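Local coordinates for dTDP-4-amino-4,6-dideoxyglucose formyltransferase (Mycobacterium tuberculosis CAS/NITR204, PDB 5VYQ), which probably transfers a formyl group from a folate cofactor to the sugar amino group of dTDP-4-amino-4,6-dideoxyglucose, at residues Gln86-Pro89 against Ala90-Asp94; Asp133-Leu136 against Asp137-Pro140; Asn192-Leu195 against Lys196-Glu200. One frame throughout, in Å; residues are numbered along the deposited sequence. Where two conformers were deposited one is given.

Read from the N terminus, the three contacts follow in series, and none nests within or crosses another. Contact 1 closes the turn from the loop after strand 78-82 into helix 90-95. Contact 2 closes the loop between the antiparallel strands 125-131 and 141-147. Contact 3 joins the short strand 193-194 to helix 196-203. Contacts 1 and 2 meet directly: in the conformer given, Arg87 NH1 lies 2.8 Å from Asp134 O, probably as a hydrogen bond. Leucine packing connects contacts 2 and 3, with Leu136 CD1 3.7 Å from Leu195 CD2. All three touch the bound folinic acid, so sequence-local turns together line a pocket running from its pterin to its glutamate tail.

Contact 1 of 3, residues Gln86-Pro89 against Ala90-Asp94; sequences QRFP and AALID. With FON (N-{[4-({[(6R)-2-amino-5-formyl-4-oxo-1,4,5,6,7,8-hexahydropteridin-6-yl]methyl}amino)phenyl]carbonyl}-L-glutamic acid), chain C.
Pro89 O is held by two backbone N-H groups of the first turn of helix 90-95. Ile93 N reaches it at 3.1 Å in an almost straight bond (N-H...O angle 170°), while Leu92 N adds a more bent one at 3.0 Å. Pro89 is the N-cap. Proline offers no side-chain cap here, but its ring restricts phi just before the helix starts and packs on the first turn, CD 4.1 Å from Leu92 CB.

Just before the cap, Phe88 is buried between the helix and the sheet of the formyltransferase domain. Leu92 lays CD2 over one face of its ring, offset toward the rim, in a CH-pi contact 3.9 Å from the centroid. CG of Leu92 stands anti to its own nitrogen (chi1 176°), which turns the branched end back toward the ring. Val79 and Cys98, from two sheet strands, pack against the same phenyl group.

The backbone before the cap binds the folinic acid. Its NA2 donates an almost straight bond to Phe88 O (3.2 Å, 175°), whereas N8 makes only a weak one to Gln86 O. Arg87 CG stands off the pterin plane, above its rim, 3.6 Å from folinic acid N1. Beta-branched Ile93 meets Phe88 from the helix, its CG2 at the ring edge, near the plane, and 3.6 Å from Phe88 CB.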
loop_
_atom_site.group_PDB
_atom_site.type_symbol
_atom_site.label_atom_id
_atom_site.label_comp_id
_atom_site.label_asym_id
_atom_site.label_seq_id
_atom_site.Cartn_x
_atom_site.Cartn_y
_atom_site.Cartn_z
ATOM N N GLN A 86 -9.439 -2.921 -30.586
ATOM C CA GLN A 86 -9.027 -3.256 -31.958
ATOM C C GLN A 86 -8.819 -1.974 -32.776
ATOM O O GLN A 86 -9.738 -1.160 -32.860
ATOM C CB GLN A 86 -10.105 -4.109 -32.602
ATOM C CG GLN A 86 -9.680 -4.550 -33.997
ATOM C CD GLN A 86 -10.548 -5.668 -34.557
ATOM O OE1 GLN A 86 -11.737 -5.781 -34.242
ATOM N NE2 GLN A 86 -9.964 -6.452 -35.478
ATOM N N ARG A 87 -7.652 -1.781 -33.386
ATOM C CA ARG A 87 -7.415 -0.608 -34.217
ATOM C C ARG A 87 -8.341 -0.653 -35.432
ATOM O O ARG A 87 -8.616 -1.712 -35.988
ATOM C CB ARG A 87 -5.942 -0.536 -34.660
ATOM C CG ARG A 87 -5.523 0.837 -35.146
ATOM C CD ARG A 87 -4.019 0.997 -35.115
ATOM N NE ARG A 87 -3.604 2.310 -35.580
ATOM C CZ ARG A 87 -2.419 2.807 -35.268
ATOM N NH1 ARG A 87 -2.041 3.997 -35.701
ATOM N NH2 ARG A 87 -1.615 2.096 -34.489
ATOM N N PHE A 88 -8.844 0.510 -35.830
ATOM C CA PHE A 88 -9.730 0.664 -36.983
ATOM C C PHE A 88 -8.786 0.860 -38.168
ATOM O O PHE A 88 -7.981 1.803 -38.168
ATOM C CB PHE A 88 -10.619 1.892 -36.828
ATOM C CG PHE A 88 -11.753 1.757 -35.820
ATOM C CD1 PHE A 88 -12.719 2.742 -35.788
ATOM C CD2 PHE A 88 -11.920 0.655 -34.963
ATOM C CE1 PHE A 88 -13.797 2.716 -34.902
ATOM C CE2 PHE A 88 -12.983 0.620 -34.081
ATOM C CZ PHE A 88 -13.936 1.626 -34.045
ATOM N N PRO A 89 -8.908 0.017 -39.183
ATOM C CA PRO A 89 -8.065 0.258 -40.353
ATOM C C PRO A 89 -8.466 1.447 -41.200
ATOM O O PRO A 89 -9.587 1.970 -41.075
ATOM C CB PRO A 89 -8.243 -1.011 -41.170
ATOM C CG PRO A 89 -9.610 -1.472 -40.805
ATOM C CD PRO A 89 -9.789 -1.151 -39.354
ATOM N N ALA A 90 -7.540 1.820 -42.091
ATOM C CA ALA A 90 -7.773 2.954 -42.968
ATOM C C ALA A 90 -9.118 2.847 -43.689
ATOM O O ALA A 90 -9.858 3.820 -43.750
ATOM C CB ALA A 90 -6.622 3.096 -43.975
ATOM N N ALA A 91 -9.465 1.678 -44.230
ATOM C CA ALA A 91 -10.689 1.601 -45.031
ATOM C C ALA A 91 -11.950 1.913 -44.205
ATOM O O ALA A 91 -12.951 2.403 -44.732
ATOM C CB ALA A 91 -10.834 0.252 -45.715
ATOM N N LEU A 92 -11.900 1.631 -42.912
ATOM C CA LEU A 92 -13.028 1.881 -42.054
ATOM C C LEU A 92 -13.070 3.363 -41.747
ATOM O O LEU A 92 -14.082 3.996 -42.002
ATOM C CB LEU A 92 -12.936 1.082 -40.756
ATOM C CG LEU A 92 -14.047 1.346 -39.737
ATOM C CD1 LEU A 92 -15.413 1.048 -40.338
ATOM C CD2 LEU A 92 -13.839 0.487 -38.499
ATOM N N ILE A 93 -11.952 3.922 -41.274
ATOM C CA ILE A 93 -11.953 5.316 -40.879
ATOM C C ILE A 93 -12.142 6.265 -42.068
ATOM O O ILE A 93 -12.715 7.341 -41.911
ATOM C CB ILE A 93 -10.736 5.692 -40.055
ATOM C CG1 ILE A 93 -9.463 5.505 -40.815
ATOM C CG2 ILE A 93 -10.700 4.907 -38.737
ATOM C CD1 ILE A 93 -8.275 6.148 -40.108
ATOM N N ASP A 94 -11.720 5.814 -43.232
ATOM C CA ASP A 94 -11.822 6.603 -44.446
ATOM C C ASP A 94 -13.209 6.505 -45.067
ATOM O O ASP A 94 -13.545 7.400 -45.893
ATOM C CB ASP A 94 -10.808 6.182 -45.523
ATOM C CG ASP A 94 -9.338 6.329 -45.131
ATOM O OD1 ASP A 94 -9.001 7.046 -44.148
ATOM O OD2 ASP A 94 -8.514 5.766 -45.881
HETATM N N1 FON C . -8.218 3.141 -34.408
HETATM C C2 FON C . -7.529 4.187 -34.850
HETATM N NA2 FON C . -7.214 4.238 -36.176
HETATM N N3 FON C . -7.148 5.148 -33.992
HETATM C C4 FON C . -7.432 5.118 -32.668
HETATM O O4 FON C . -7.089 6.052 -31.904
HETATM C C4A FON C . -8.226 3.988 -32.153
HETATM N N5 FON C . -8.575 3.765 -30.811
HETATM C C6 FON C . -8.781 2.351 -30.459
HETATM C C7 FON C . -9.849 1.792 -31.403
HETATM N N8 FON C . -9.383 1.946 -32.759
HETATM C C8A FON C . -8.621 2.987 -33.139
HETATM C C9 FON C . -7.476 1.523 -30.469
HETATM N N10 FON C . -6.598 2.006 -29.408
HETATM C C11 FON C . -2.821 0.454 -28.613
HETATM C C12 FON C . -3.307 1.555 -27.909
HETATM C C13 FON C . -4.573 2.055 -28.193
HETATM C C14 FON C . -5.374 1.460 -29.160
HETATM C C15 FON C . -4.905 0.361 -29.872
HETATM C C16 FON C . -3.629 -0.133 -29.596
HETATM C C FON C . -1.421 -0.079 -28.283
HETATM O O FON C . -0.772 0.295 -27.283
HETATM N N FON C . -0.911 -1.004 -29.102
HETATM C CA FON C . 0.367 -1.678 -28.874
HETATM C CB FON C . 0.225 -3.209 -28.853
HETATM C CG FON C . -0.751 -3.613 -27.742
HETATM C CD FON C . -0.708 -5.053 -27.273
HETATM O OE1 FON C . 0.341 -5.711 -27.433
HETATM O OE2 FON C . -1.721 -5.527 -26.692
HETATM C CT FON C . 1.343 -1.239 -29.924
HETATM O O1 FON C . 2.552 -1.439 -29.654
HETATM O O2 FON C . 0.922 -0.697 -30.977
HETATM C CP1 FON C . -8.661 4.713 -29.976
HETATM O O3 FON C . -8.940 4.512 -28.799
#

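Contact 2 of 3, residues Asp133-Leu136 against Asp137-Pro140; sequences DDQL and DHGP. With LI (lithium ion), chain M; FON (N-{[4-({[(6R)-2-amino-5-formyl-4-oxo-1,4,5,6,7,8-hexahydropteridin-6-yl]methyl}amino)phenyl]carbonyl}-L-glutamic acid), chain C.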
loop_
_atom_site.group_PDB
_atom_site.type_symbol
_atom_site.label_atom_id
_atom_site.label_comp_id
_atom_site.label_asym_id
_atom_site.label_seq_id
_atom_site.Cartn_x
_atom_site.Cartn_y
_atom_site.Cartn_z
ATOM N N ASP A 133 -8.645 9.234 -36.815
ATOM C CA ASP A 133 -7.778 9.201 -38.008
ATOM C C ASP A 133 -6.777 8.059 -37.895
ATOM O O ASP A 133 -6.927 7.137 -37.083
ATOM C CB ASP A 133 -7.130 10.558 -38.262
ATOM C CG ASP A 133 -6.080 10.947 -37.227
ATOM O OD1 ASP A 133 -5.579 10.104 -36.449
ATOM O OD2 ASP A 133 -5.762 12.169 -37.206
ATOM N N ASP A 134 -5.789 8.031 -38.769
ATOM C CA ASP A 134 -4.843 6.941 -38.809
ATOM C C ASP A 134 -3.939 6.828 -37.581
ATOM O O ASP A 134 -3.335 5.776 -37.380
ATOM C CB ASP A 134 -4.007 7.045 -40.086
ATOM C CG ASP A 134 -3.197 8.317 -40.160
ATOM O OD1 ASP A 134 -3.761 9.398 -40.389
ATOM O OD2 ASP A 134 -1.975 8.211 -39.962
ATOM N N GLN A 135 -3.817 7.883 -36.780
ATOM C CA GLN A 135 -2.985 7.802 -35.591
ATOM C C GLN A 135 -3.840 7.490 -34.377
ATOM O O GLN A 135 -5.064 7.553 -34.414
ATOM C CB GLN A 135 -2.167 9.072 -35.384
ATOM C CG GLN A 135 -1.172 9.244 -36.497
ATOM C CD GLN A 135 -0.432 10.553 -36.406
ATOM O OE1 GLN A 135 0.438 10.713 -35.547
ATOM N NE2 GLN A 135 -0.770 11.505 -37.270
ATOM N N LEU A 136 -3.174 7.106 -33.304
ATOM C CA LEU A 136 -3.887 6.835 -32.052
ATOM C C LEU A 136 -4.236 8.095 -31.290
ATOM O O LEU A 136 -3.359 8.929 -31.034
ATOM C CB LEU A 136 -3.038 5.904 -31.163
ATOM C CG LEU A 136 -2.801 4.469 -31.627
ATOM C CD1 LEU A 136 -1.940 3.695 -30.620
ATOM C CD2 LEU A 136 -4.092 3.693 -31.784
ATOM N N ASP A 137 -5.519 8.218 -30.938
ATOM C CA ASP A 137 -5.970 9.269 -30.075
ATOM C C ASP A 137 -5.502 10.607 -30.631
ATOM O O ASP A 137 -4.861 11.400 -29.953
ATOM C CB ASP A 137 -5.493 9.043 -28.656
ATOM C CG ASP A 137 -5.954 7.711 -28.093
ATOM O OD1 ASP A 137 -7.065 7.253 -28.412
ATOM O OD2 ASP A 137 -5.211 7.149 -27.281
ATOM N N HIS A 138 -5.851 10.813 -31.900
ATOM C CA HIS A 138 -5.367 11.947 -32.685
ATOM C C HIS A 138 -6.547 12.395 -33.500
ATOM O O HIS A 138 -7.445 11.628 -33.846
ATOM C CB HIS A 138 -4.249 11.414 -33.587
ATOM C CG HIS A 138 -3.459 12.464 -34.287
ATOM N ND1 HIS A 138 -3.753 12.891 -35.564
ATOM C CD2 HIS A 138 -2.322 13.101 -33.926
ATOM C CE1 HIS A 138 -2.855 13.787 -35.938
ATOM N NE2 HIS A 138 -1.970 13.922 -34.960
ATOM N N GLY A 139 -6.574 13.630 -33.909
ATOM C CA GLY A 139 -7.767 13.946 -34.712
ATOM C C GLY A 139 -8.692 14.985 -34.100
ATOM O O GLY A 139 -8.536 15.368 -32.942
ATOM N N PRO A 140 -9.678 15.432 -34.901
ATOM C CA PRO A 140 -10.442 16.572 -34.486
ATOM C C PRO A 140 -11.229 16.359 -33.211
ATOM O O PRO A 140 -12.011 15.390 -33.129
ATOM C CB PRO A 140 -11.372 16.829 -35.692
ATOM C CG PRO A 140 -10.614 16.279 -36.853
ATOM C CD PRO A 140 -9.851 15.094 -36.332
HETATM LI LI LI M . -7.623 5.872 -26.789
HETATM N N1 FON C . -8.218 3.141 -34.408
HETATM C C2 FON C . -7.529 4.187 -34.850
HETATM N NA2 FON C . -7.214 4.238 -36.176
HETATM N N3 FON C . -7.148 5.148 -33.992
HETATM C C4 FON C . -7.432 5.118 -32.668
HETATM O O4 FON C . -7.089 6.052 -31.904
HETATM C C4A FON C . -8.226 3.988 -32.153
HETATM N N5 FON C . -8.575 3.765 -30.811
HETATM C C6 FON C . -8.781 2.351 -30.459
HETATM C C7 FON C . -9.849 1.792 -31.403
HETATM N N8 FON C . -9.383 1.946 -32.759
HETATM C C8A FON C . -8.621 2.987 -33.139
HETATM C C9 FON C . -7.476 1.523 -30.469
HETATM N N10 FON C . -6.598 2.006 -29.408
HETATM C C11 FON C . -2.821 0.454 -28.613
HETATM C C12 FON C . -3.307 1.555 -27.909
HETATM C C13 FON C . -4.573 2.055 -28.193
HETATM C C14 FON C . -5.374 1.460 -29.160
HETATM C C15 FON C . -4.905 0.361 -29.872
HETATM C C16 FON C . -3.629 -0.133 -29.596
HETATM C C FON C . -1.421 -0.079 -28.283
HETATM O O FON C . -0.772 0.295 -27.283
HETATM N N FON C . -0.911 -1.004 -29.102
HETATM C CA FON C . 0.367 -1.678 -28.874
HETATM C CB FON C . 0.225 -3.209 -28.853
HETATM C CG FON C . -0.751 -3.613 -27.742
HETATM C CD FON C . -0.708 -5.053 -27.273
HETATM O OE1 FON C . 0.341 -5.711 -27.433
HETATM O OE2 FON C . -1.721 -5.527 -26.692
HETATM C CT FON C . 1.343 -1.239 -29.924
HETATM O O1 FON C . 2.552 -1.439 -29.654
HETATM O O2 FON C . 0.922 -0.697 -30.977
HETATM C CP1 FON C . -8.661 4.713 -29.976
HETATM O O3 FON C . -8.940 4.512 -28.799
HETATM O O HOH W 1 -7.416 8.975 -34.110
HETATM O O HOH W 2 -6.026 4.721 -27.628
#
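His138 is gripped in its ring plane and over one face. ND1 donates a nearly straight bond (173°) to the syn lone pair of Asp133 OD2, 2.7 Å away, while the Gln135 amide stacks on the ring with its plane tilted by 28°, NE2 lying 3.4 Å from His138 CE1. Since NE2 of the histidine is bonded to Glu190, two carboxylates flank the imidazole and would probably favour its charged form.

An Asx turn sets the aspartate: Asp133 OD1 accepts from Gln135 N at 2.9 Å. A water lies between Asp133 N and the carbonyls of Gln135 and His138. Glycine suits position 139, where a CB would jam against His138 O and crowd Pro140 CD.

The turn thus fixed presents its backbone to the pterin. Asp137 N donates to folinic acid O4 at 2.8 Å, and Asp133 O accepts from NA2 at 3.1 Å; Leu136 CD1 meets the aminobenzoyl ring, CD2 both that ring and the pterin. Asp137 OD2 is held by Gly111 N, and OD1 binds lithium at 2.2 Å, with His102. A lithium-bound water donates to OD2 and to the formyl O3. This is the pterin-binding loop of a folate-dependent formyltransferase, reaching the formyl group through a water.

Contact 3 of 3, residues Asn192-Leu195 against Lys196-Glu200; sequences NLNL and KKDFE. With FON (N-{[4-({[(6R)-2-amino-5-formyl-4-oxo-1,4,5,6,7,8-hexahydropteridin-6-yl]methyl}amino)phenyl]carbonyl}-L-glutamic acid), chain C.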
loop_
_atom_site.group_PDB
_atom_site.type_symbol
_atom_site.label_atom_id
_atom_site.label_comp_id
_atom_site.label_asym_id
_atom_site.label_seq_id
_atom_site.Cartn_x
_atom_site.Cartn_y
_atom_site.Cartn_z
ATOM N N ASN A 192 2.101 13.679 -26.996
ATOM C CA ASN A 192 2.928 12.505 -26.887
ATOM C C ASN A 192 2.081 11.264 -26.773
ATOM O O ASN A 192 0.919 11.369 -26.401
ATOM C CB ASN A 192 3.850 12.616 -25.674
ATOM C CG ASN A 192 3.082 12.543 -24.378
ATOM O OD1 ASN A 192 2.292 13.448 -24.029
ATOM N ND2 ASN A 192 3.285 11.436 -23.659
ATOM N N LEU A 193 2.658 10.139 -27.144
ATOM C CA LEU A 193 1.945 8.860 -27.236
ATOM C C LEU A 193 2.658 7.819 -26.462
ATOM O O LEU A 193 3.833 7.630 -26.704
ATOM C CB LEU A 193 1.891 8.391 -28.687
ATOM C CG LEU A 193 1.241 7.089 -29.091
ATOM C CD1 LEU A 193 -0.229 6.993 -28.684
ATOM C CD2 LEU A 193 1.402 6.715 -30.561
ATOM N N ASN A 194 1.923 7.103 -25.594
ATOM C CA ASN A 194 2.437 5.962 -24.858
ATOM C C ASN A 194 1.749 4.688 -25.331
ATOM O O ASN A 194 0.512 4.634 -25.532
ATOM C CB ASN A 194 2.219 6.138 -23.357
ATOM C CG ASN A 194 2.980 7.326 -22.793
ATOM O OD1 ASN A 194 4.206 7.406 -22.921
ATOM N ND2 ASN A 194 2.272 8.241 -22.152
ATOM N N LEU A 195 2.541 3.638 -25.510
ATOM C CA LEU A 195 2.000 2.362 -25.921
ATOM C C LEU A 195 2.097 1.360 -24.756
ATOM O O LEU A 195 2.753 1.625 -23.731
ATOM C CB LEU A 195 2.674 1.817 -27.175
ATOM C CG LEU A 195 2.641 2.687 -28.441
ATOM C CD1 LEU A 195 3.415 2.005 -29.558
ATOM C CD2 LEU A 195 1.201 2.902 -28.889
ATOM N N LYS A 196 1.425 0.228 -24.950
ATOM C CA LYS A 196 1.411 -0.829 -23.940
ATOM C C LYS A 196 2.819 -1.102 -23.413
ATOM O O LYS A 196 3.028 -1.237 -22.180
ATOM C CB LYS A 196 0.734 -2.095 -24.493
ATOM C CG LYS A 196 0.591 -3.174 -23.424
ATOM C CD LYS A 196 -0.127 -4.414 -23.962
ATOM C CE LYS A 196 -0.297 -5.489 -22.895
ATOM N NZ LYS A 196 1.026 -5.806 -22.303
ATOM N N LYS A 197 3.814 -1.167 -24.298
ATOM C CA LYS A 197 5.171 -1.414 -23.822
ATOM C C LYS A 197 5.765 -0.383 -22.871
ATOM O O LYS A 197 6.622 -0.690 -22.021
ATOM C CB LYS A 197 6.147 -1.577 -24.999
ATOM C CG LYS A 197 6.292 -0.342 -25.887
ATOM C CD LYS A 197 7.698 -0.170 -26.458
ATOM C CE LYS A 197 8.604 0.570 -25.473
ATOM N NZ LYS A 197 10.035 0.151 -25.508
ATOM N N ASP A 198 5.408 0.883 -23.063
ATOM C CA ASP A 198 5.840 1.936 -22.166
ATOM C C ASP A 198 5.297 1.731 -20.748
ATOM O O ASP A 198 6.000 2.011 -19.771
ATOM C CB ASP A 198 5.435 3.316 -22.701
ATOM C CG ASP A 198 6.041 3.610 -24.053
ATOM O OD1 ASP A 198 7.296 3.668 -24.117
ATOM O OD2 ASP A 198 5.256 3.769 -25.016
ATOM N N PHE A 199 4.065 1.221 -20.625
ATOM C CA PHE A 199 3.506 0.857 -19.328
ATOM C C PHE A 199 4.216 -0.370 -18.764
ATOM O O PHE A 199 4.628 -0.396 -17.596
ATOM C CB PHE A 199 2.002 0.568 -19.454
ATOM C CG PHE A 199 1.381 0.137 -18.180
ATOM C CD1 PHE A 199 1.146 1.061 -17.178
ATOM C CD2 PHE A 199 1.076 -1.187 -17.968
ATOM C CE1 PHE A 199 0.587 0.666 -15.980
ATOM C CE2 PHE A 199 0.512 -1.564 -16.773
ATOM C CZ PHE A 199 0.280 -0.658 -15.784
ATOM N N GLU A 200 4.404 -1.401 -19.588
ATOM C CA GLU A 200 5.134 -2.601 -19.093
ATOM C C GLU A 200 6.506 -2.231 -18.586
ATOM O O GLU A 200 6.974 -2.650 -17.512
ATOM C CB GLU A 200 5.215 -3.701 -20.188
ATOM C CG GLU A 200 3.832 -4.225 -20.567
ATOM C CD GLU A 200 3.105 -4.779 -19.357
ATOM O OE1 GLU A 200 3.732 -5.644 -18.718
ATOM O OE2 GLU A 200 1.962 -4.375 -19.055
HETATM N N1 FON C . -8.218 3.141 -34.408
HETATM C C2 FON C . -7.529 4.187 -34.850
HETATM N NA2 FON C . -7.214 4.238 -36.176
HETATM N N3 FON C . -7.148 5.148 -33.992
HETATM C C4 FON C . -7.432 5.118 -32.668
HETATM O O4 FON C . -7.089 6.052 -31.904
HETATM C C4A FON C . -8.226 3.988 -32.153
HETATM N N5 FON C . -8.575 3.765 -30.811
HETATM C C6 FON C . -8.781 2.351 -30.459
HETATM C C7 FON C . -9.849 1.792 -31.403
HETATM N N8 FON C . -9.383 1.946 -32.759
HETATM C C8A FON C . -8.621 2.987 -33.139
HETATM C C9 FON C . -7.476 1.523 -30.469
HETATM N N10 FON C . -6.598 2.006 -29.408
HETATM C C11 FON C . -2.821 0.454 -28.613
HETATM C C12 FON C . -3.307 1.555 -27.909
HETATM C C13 FON C . -4.573 2.055 -28.193
HETATM C C14 FON C . -5.374 1.460 -29.160
HETATM C C15 FON C . -4.905 0.361 -29.872
HETATM C C16 FON C . -3.629 -0.133 -29.596
HETATM C C FON C . -1.421 -0.079 -28.283
HETATM O O FON C . -0.772 0.295 -27.283
HETATM N N FON C . -0.911 -1.004 -29.102
HETATM C CA FON C . 0.367 -1.678 -28.874
HETATM C CB FON C . 0.225 -3.209 -28.853
HETATM C CG FON C . -0.751 -3.613 -27.742
HETATM C CD FON C . -0.708 -5.053 -27.273
HETATM O OE1 FON C . 0.341 -5.711 -27.433
HETATM O OE2 FON C . -1.721 -5.527 -26.692
HETATM C CT FON C . 1.343 -1.239 -29.924
HETATM O O1 FON C . 2.552 -1.439 -29.654
HETATM O O2 FON C . 0.922 -0.697 -30.977
HETATM C CP1 FON C . -8.661 4.713 -29.976
HETATM O O3 FON C . -8.940 4.512 -28.799
#
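Leu195 and Asp198 meet at the start of helix 196-203, where the aspartate reaches back to the residue before the helix. Leu195 N donates to the anti lone pair of Asp198 OD2 at 2.8 Å, almost straight (175°). This is one half of a capping box: Leu195 is the N-cap and Asp198 the third helical residue, but leucine has no polar group to return the bond. A first torsion of -60°, with CG beside the aspartate's own nitrogen, directs the carboxylate toward the strand end. Leu195 O in turn receives two weak bonds, from Asp198 N at 2.8 Å and from Phe199 N at 3.4 Å.

The firmly packed side faces the protein. Phe199 is buried, meeting Phe113 edge-to-face and touching helix 114-121, which Asp198 and Asn194 also touch. Asn194 is tied by its backbone to Arg110 and Trp112, so the strand before the cap is well fixed.

Toward solvent the contact is looser. Lys197 is exposed, and Lys196 NZ forms a long salt bridge to Glu200 OE2 at 3.7 Å; Glu200 has a second partner in Arg203. The extended alkyl part of Lys196 nevertheless lies along the glutamate tail of folinic acid, Lys196 CD 3.4 Å from folinic acid OE2, while Leu195 rests CD2 3.6 Å from the benzoyl O.

That same oxygen accepts from Lys196 N at 3.2 Å. An N-H at the first turn cannot be used by the helix itself, so it is available to the bound folinic acid; the partly positive helix end probably favours both this carbonyl and the capping carboxylate of Asp198.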